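Local coordinates for CELL WALL surface anchor family protein (Streptococcus pneumoniae, PDB 2WW8) that forms the adhesin of the pneumococcal pilus and probably helps the bacterium recognise and attach to host cells, at residues G59-N71 and Q80-I94. Residues are numbered along the deposited sequence; the frame is centred on the assembly and turned at random.
Sequences GALLGDAVFELKN and QRTEAQTGEAIFSNI
Within a prealbumin-like (CNA_B-type) beta sandwich, the hairpin made by strand 66-71 and the strand ending at R81 is zipped in one sheet, while strand 88-92, which pairs with strand 48-55 in the other sheet, packs against it. The hairpin register follows from F67 and Q80, an antiparallel hydrogen-bonded pair: F67 N reaches Q80 O at 2.7 Å in a nearly straight bond, and Q80 N returns to F67 O at 2.8 Å. Beyond the non-hydrogen-bonded pair V66 and R81, T82 N donates to A65 O, and R81 CA lends the same oxygen a CA-H...O contact. Sandwich packing is evident from the axes of 66-71 and 88-92, 8.6 Å apart at closest approach and inclined at 19°. Between them, the F91 ring bridges two inward-facing residues of the hairpin: CE1 lies 3.6 Å from L69 CB, and CE2 touches F67 CB, while Q80 CB sits over one ring face. L69 turns its CG away from its own backbone N (chi1 -172°), which brings CD2 to I94 CG2. F67 continues the apolar layer, its CD2 resting on A89 CB and its ring edge meeting T82 CG2 in plane; I52 of strand 48-55 also touches this side chain. The T82 methyl is pressed tightly against A65 CB, at 3.3 Å, and its hydroxyl makes a weak hydrogen bond to L62 O. On the sheet face bearing V66 and R81, the extended arginine chain passes across the valine at a slant, and V66 CG2 meets the guanidinium at its edge. The D64 backbone, at CA and C, lies over one face of that group, toward its rim; the carboxylate and guanidinium planes are 12° apart and OD1 lies well off the guanidinium plane, so the long salt bridge, 3.9 Å from D64 OD1 to R81 NH2, is one of charge alone.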
loop_
_atom_site.group_PDB
_atom_site.type_symbol
_atom_site.label_atom_id
_atom_site.label_comp_id
_atom_site.label_asym_id
_atom_site.label_seq_id
_atom_site.Cartn_x
_atom_site.Cartn_y
_atom_site.Cartn_z
ATOM N N GLY A 59 -44.816 18.111 -29.304
ATOM C CA GLY A 59 -43.566 17.363 -29.262
ATOM C C GLY A 59 -43.646 15.902 -28.858
ATOM O O GLY A 59 -42.657 15.362 -28.358
ATOM N N ALA A 60 -44.794 15.256 -29.062
ATOM C CA ALA A 60 -44.911 13.817 -28.798
ATOM C C ALA A 60 -44.063 12.961 -29.745
ATOM O O ALA A 60 -43.759 13.359 -30.872
ATOM C CB ALA A 60 -46.370 13.369 -28.816
ATOM N N LEU A 61 -43.669 11.783 -29.269
ATOM C CA LEU A 61 -42.758 10.908 -30.015
ATOM C C LEU A 61 -43.500 10.093 -31.064
ATOM O O LEU A 61 -44.593 9.601 -30.789
ATOM C CB LEU A 61 -42.009 9.972 -29.065
ATOM C CG LEU A 61 -40.783 10.640 -28.429
ATOM C CD1 LEU A 61 -40.697 10.353 -26.927
ATOM C CD2 LEU A 61 -39.501 10.268 -29.167
ATOM N N LEU A 62 -42.889 9.959 -32.241
ATOM C CA LEU A 62 -43.488 9.326 -33.426
ATOM C C LEU A 62 -42.919 7.930 -33.725
ATOM O O LEU A 62 -41.689 7.741 -33.759
ATOM C CB LEU A 62 -43.218 10.193 -34.663
ATOM C CG LEU A 62 -44.096 11.304 -35.237
ATOM C CD1 LEU A 62 -44.842 12.071 -34.165
ATOM C CD2 LEU A 62 -43.232 12.219 -36.099
ATOM N N GLY A 63 -43.808 6.965 -33.963
ATOM C CA GLY A 63 -43.404 5.601 -34.318
ATOM C C GLY A 63 -43.358 5.356 -35.816
ATOM O O GLY A 63 -43.811 6.188 -36.609
ATOM N N ASP A 64 -42.788 4.219 -36.203
ATOM C CA ASP A 64 -42.949 3.670 -37.556
ATOM C C ASP A 64 -42.207 4.358 -38.719
ATOM O O ASP A 64 -42.405 3.985 -39.877
ATOM C CB ASP A 64 -44.441 3.449 -37.893
ATOM C CG ASP A 64 -45.181 2.575 -36.866
ATOM O OD1 ASP A 64 -44.526 1.958 -36.001
ATOM O OD2 ASP A 64 -46.434 2.476 -36.905
ATOM N N ALA A 65 -41.352 5.339 -38.432
ATOM C CA ALA A 65 -40.467 5.926 -39.451
ATOM C C ALA A 65 -39.389 4.950 -39.961
ATOM O O ALA A 65 -39.021 4.001 -39.254
ATOM C CB ALA A 65 -39.831 7.223 -38.933
ATOM N N VAL A 66 -38.888 5.174 -41.178
ATOM C CA VAL A 66 -38.012 4.201 -41.834
ATOM C C VAL A 66 -36.776 4.875 -42.442
ATOM O O VAL A 66 -36.904 5.740 -43.317
ATOM C CB VAL A 66 -38.788 3.257 -42.823
ATOM C CG1 VAL A 66 -37.896 2.675 -43.929
ATOM C CG2 VAL A 66 -39.491 2.116 -42.064
ATOM N N PHE A 67 -35.594 4.471 -41.967
ATOM C CA PHE A 67 -34.338 5.097 -42.373
ATOM C C PHE A 67 -33.381 4.202 -43.126
ATOM O O PHE A 67 -33.382 2.991 -42.944
ATOM C CB PHE A 67 -33.602 5.715 -41.166
ATOM C CG PHE A 67 -34.340 6.868 -40.545
ATOM C CD1 PHE A 67 -34.142 8.165 -41.004
ATOM C CD2 PHE A 67 -35.263 6.642 -39.524
ATOM C CE1 PHE A 67 -34.839 9.221 -40.436
ATOM C CE2 PHE A 67 -35.971 7.691 -38.943
ATOM C CZ PHE A 67 -35.758 8.981 -39.410
ATOM N N GLU A 68 -32.545 4.835 -43.943
ATOM C CA GLU A 68 -31.520 4.133 -44.705
ATOM C C GLU A 68 -30.115 4.690 -44.561
ATOM O O GLU A 68 -29.881 5.887 -44.730
ATOM C CB GLU A 68 -31.909 4.022 -46.182
ATOM C CG GLU A 68 -33.180 3.181 -46.279
ATOM C CD GLU A 68 -33.483 2.623 -47.659
ATOM O OE1 GLU A 68 -32.845 3.050 -48.654
ATOM O OE2 GLU A 68 -34.377 1.745 -47.711
ATOM N N LEU A 69 -29.190 3.788 -44.254
ATOM C CA LEU A 69 -27.782 4.144 -44.148
ATOM C C LEU A 69 -26.975 3.437 -45.234
ATOM O O LEU A 69 -26.908 2.197 -45.288
ATOM C CB LEU A 69 -27.236 3.815 -42.752
ATOM C CG LEU A 69 -25.819 4.300 -42.439
ATOM C CD1 LEU A 69 -25.728 5.829 -42.372
ATOM C CD2 LEU A 69 -25.308 3.613 -41.162
ATOM N N LYS A 70 -26.374 4.235 -46.109
ATOM C CA LYS A 70 -25.648 3.630 -47.214
ATOM C C LYS A 70 -24.213 4.136 -47.282
ATOM O O LYS A 70 -23.933 5.344 -47.220
ATOM C CB LYS A 70 -26.408 3.657 -48.564
ATOM C CG LYS A 70 -26.298 4.927 -49.405
ATOM C CD LYS A 70 -26.285 4.623 -50.906
ATOM C CE LYS A 70 -26.405 5.910 -51.725
ATOM N NZ LYS A 70 -27.806 6.122 -52.211
ATOM N N ASN A 71 -23.330 3.151 -47.392
ATOM C CA ASN A 71 -21.916 3.395 -47.511
ATOM C C ASN A 71 -21.522 4.047 -48.836
ATOM O O ASN A 71 -21.670 3.451 -49.899
ATOM C CB ASN A 71 -21.171 2.086 -47.269
ATOM C CG ASN A 71 -19.758 2.326 -46.826
ATOM O OD1 ASN A 71 -18.942 2.872 -47.576
ATOM N ND2 ASN A 71 -19.469 1.958 -45.582
ATOM N N GLN A 80 -33.293 0.766 -41.196
ATOM C CA GLN A 80 -33.772 0.595 -39.826
ATOM C C GLN A 80 -35.075 1.357 -39.584
ATOM O O GLN A 80 -35.323 2.396 -40.188
ATOM C CB GLN A 80 -32.682 1.047 -38.838
ATOM C CG GLN A 80 -32.808 0.501 -37.411
ATOM C CD GLN A 80 -32.434 -0.973 -37.283
ATOM O OE1 GLN A 80 -31.495 -1.455 -37.926
ATOM N NE2 GLN A 80 -33.177 -1.696 -36.447
ATOM N N ARG A 81 -35.880 0.846 -38.662
ATOM C CA ARG A 81 -37.251 1.296 -38.457
ATOM C C ARG A 81 -37.439 1.774 -37.018
ATOM O O ARG A 81 -37.080 1.058 -36.087
ATOM C CB ARG A 81 -38.178 0.118 -38.807
ATOM C CG ARG A 81 -39.664 0.264 -38.545
ATOM C CD ARG A 81 -40.437 -0.823 -39.296
ATOM N NE ARG A 81 -41.848 -0.892 -38.908
ATOM C CZ ARG A 81 -42.859 -0.245 -39.497
ATOM N NH1 ARG A 81 -42.662 0.561 -40.536
ATOM N NH2 ARG A 81 -44.097 -0.399 -39.040
ATOM N N THR A 82 -37.998 2.964 -36.811
ATOM C CA THR A 82 -38.126 3.467 -35.437
ATOM C C THR A 82 -38.898 2.518 -34.500
ATOM O O THR A 82 -40.097 2.287 -34.665
ATOM C CB THR A 82 -38.553 4.963 -35.316
ATOM O OG1 THR A 82 -39.971 5.072 -35.153
ATOM C CG2 THR A 82 -38.097 5.794 -36.512
ATOM N N GLU A 83 -38.165 1.963 -33.532
ATOM C CA GLU A 83 -38.634 0.954 -32.576
ATOM C C GLU A 83 -39.794 1.408 -31.685
ATOM O O GLU A 83 -39.971 2.604 -31.430
ATOM C CB GLU A 83 -37.455 0.394 -31.763
ATOM C CG GLU A 83 -36.729 -0.752 -32.480
ATOM C CD GLU A 83 -35.216 -0.561 -32.574
ATOM O OE1 GLU A 83 -34.527 -0.682 -31.531
ATOM O OE2 GLU A 83 -34.705 -0.295 -33.693
ATOM N N ALA A 84 -40.567 0.424 -31.224
ATOM C CA ALA A 84 -41.919 0.628 -30.692
ATOM C C ALA A 84 -42.031 1.335 -29.337
ATOM O O ALA A 84 -42.703 2.364 -29.246
ATOM C CB ALA A 84 -42.685 -0.693 -30.685
ATOM N N GLN A 85 -41.399 0.791 -28.297
ATOM C CA GLN A 85 -41.449 1.392 -26.957
ATOM C C GLN A 85 -40.682 2.728 -26.861
ATOM O O GLN A 85 -41.279 3.798 -26.630
ATOM C CB GLN A 85 -40.980 0.395 -25.875
ATOM C CG GLN A 85 -41.325 0.793 -24.420
ATOM C CD GLN A 85 -42.816 1.078 -24.194
ATOM O OE1 GLN A 85 -43.270 2.219 -24.318
ATOM N NE2 GLN A 85 -43.584 0.039 -23.874
ATOM N N THR A 86 -39.363 2.645 -27.059
ATOM C CA THR A 86 -38.432 3.785 -27.035
ATOM C C THR A 86 -38.581 4.903 -28.106
ATOM O O THR A 86 -38.007 5.988 -27.954
ATOM C CB THR A 86 -36.970 3.255 -27.019
ATOM O OG1 THR A 86 -36.625 2.756 -28.320
ATOM C CG2 THR A 86 -36.771 2.159 -25.953
ATOM N N GLY A 87 -39.338 4.687 -29.180
ATOM C CA GLY A 87 -39.473 5.710 -30.223
ATOM C C GLY A 87 -38.209 6.111 -30.969
ATOM O O GLY A 87 -38.176 7.173 -31.592
ATOM N N GLU A 88 -37.181 5.258 -30.918
ATOM C CA GLU A 88 -35.867 5.502 -31.527
ATOM C C GLU A 88 -35.574 4.576 -32.705
ATOM O O GLU A 88 -35.906 3.394 -32.657
ATOM C CB GLU A 88 -34.749 5.238 -30.502
ATOM C CG GLU A 88 -34.548 6.253 -29.360
ATOM C CD GLU A 88 -33.660 5.721 -28.229
ATOM O OE1 GLU A 88 -33.207 4.553 -28.301
ATOM O OE2 GLU A 88 -33.420 6.465 -27.249
ATOM N N ALA A 89 -34.924 5.086 -33.744
ATOM C CA ALA A 89 -34.326 4.196 -34.739
ATOM C C ALA A 89 -32.798 4.141 -34.600
ATOM O O ALA A 89 -32.119 5.156 -34.706
ATOM C CB ALA A 89 -34.727 4.594 -36.148
ATOM N N ILE A 90 -32.260 2.945 -34.372
ATOM C CA ILE A 90 -30.871 2.788 -33.945
ATOM C C ILE A 90 -30.073 2.048 -35.013
ATOM O O ILE A 90 -30.413 0.915 -35.329
ATOM C CB ILE A 90 -30.811 1.955 -32.637
ATOM C CG1 ILE A 90 -31.806 2.471 -31.592
ATOM C CG2 ILE A 90 -29.389 1.903 -32.082
ATOM C CD1 ILE A 90 -32.269 1.405 -30.627
ATOM N N PHE A 91 -29.034 2.672 -35.560
ATOM C CA PHE A 91 -28.001 1.969 -36.325
ATOM C C PHE A 91 -26.754 1.613 -35.488
ATOM O O PHE A 91 -26.051 2.501 -35.002
ATOM C CB PHE A 91 -27.565 2.803 -37.532
ATOM C CG PHE A 91 -28.638 2.999 -38.567
ATOM C CD1 PHE A 91 -28.711 2.148 -39.664
ATOM C CD2 PHE A 91 -29.566 4.031 -38.446
ATOM C CE1 PHE A 91 -29.697 2.320 -40.626
ATOM C CE2 PHE A 91 -30.562 4.220 -39.402
ATOM C CZ PHE A 91 -30.628 3.362 -40.499
ATOM N N SER A 92 -26.467 0.321 -35.340
ATOM C CA SER A 92 -25.340 -0.192 -34.552
ATOM C C SER A 92 -24.190 -0.669 -35.445
ATOM O O SER A 92 -24.340 -0.732 -36.663
ATOM C CB SER A 92 -25.819 -1.409 -33.759
ATOM O OG SER A 92 -26.825 -1.034 -32.842
ATOM N N ASN A 93 -23.041 -1.019 -34.873
ATOM C CA ASN A 93 -22.022 -1.733 -35.635
ATOM C C ASN A 93 -21.622 -1.173 -37.001
ATOM O O ASN A 93 -21.430 -1.900 -37.984
ATOM C CB ASN A 93 -22.442 -3.189 -35.758
ATOM C CG ASN A 93 -22.481 -3.852 -34.415
ATOM O OD1 ASN A 93 -23.337 -3.557 -33.584
ATOM N ND2 ASN A 93 -21.518 -4.732 -34.175
ATOM N N ILE A 94 -21.486 0.148 -37.039
ATOM C CA ILE A 94 -21.212 0.854 -38.276
ATOM C C ILE A 94 -19.701 0.905 -38.451
ATOM O O ILE A 94 -18.950 1.260 -37.539
ATOM C CB ILE A 94 -21.865 2.259 -38.297
ATOM C CG1 ILE A 94 -23.324 2.201 -37.827
ATOM C CG2 ILE A 94 -21.723 2.897 -39.676
ATOM C CD1 ILE A 94 -23.873 3.523 -37.293
#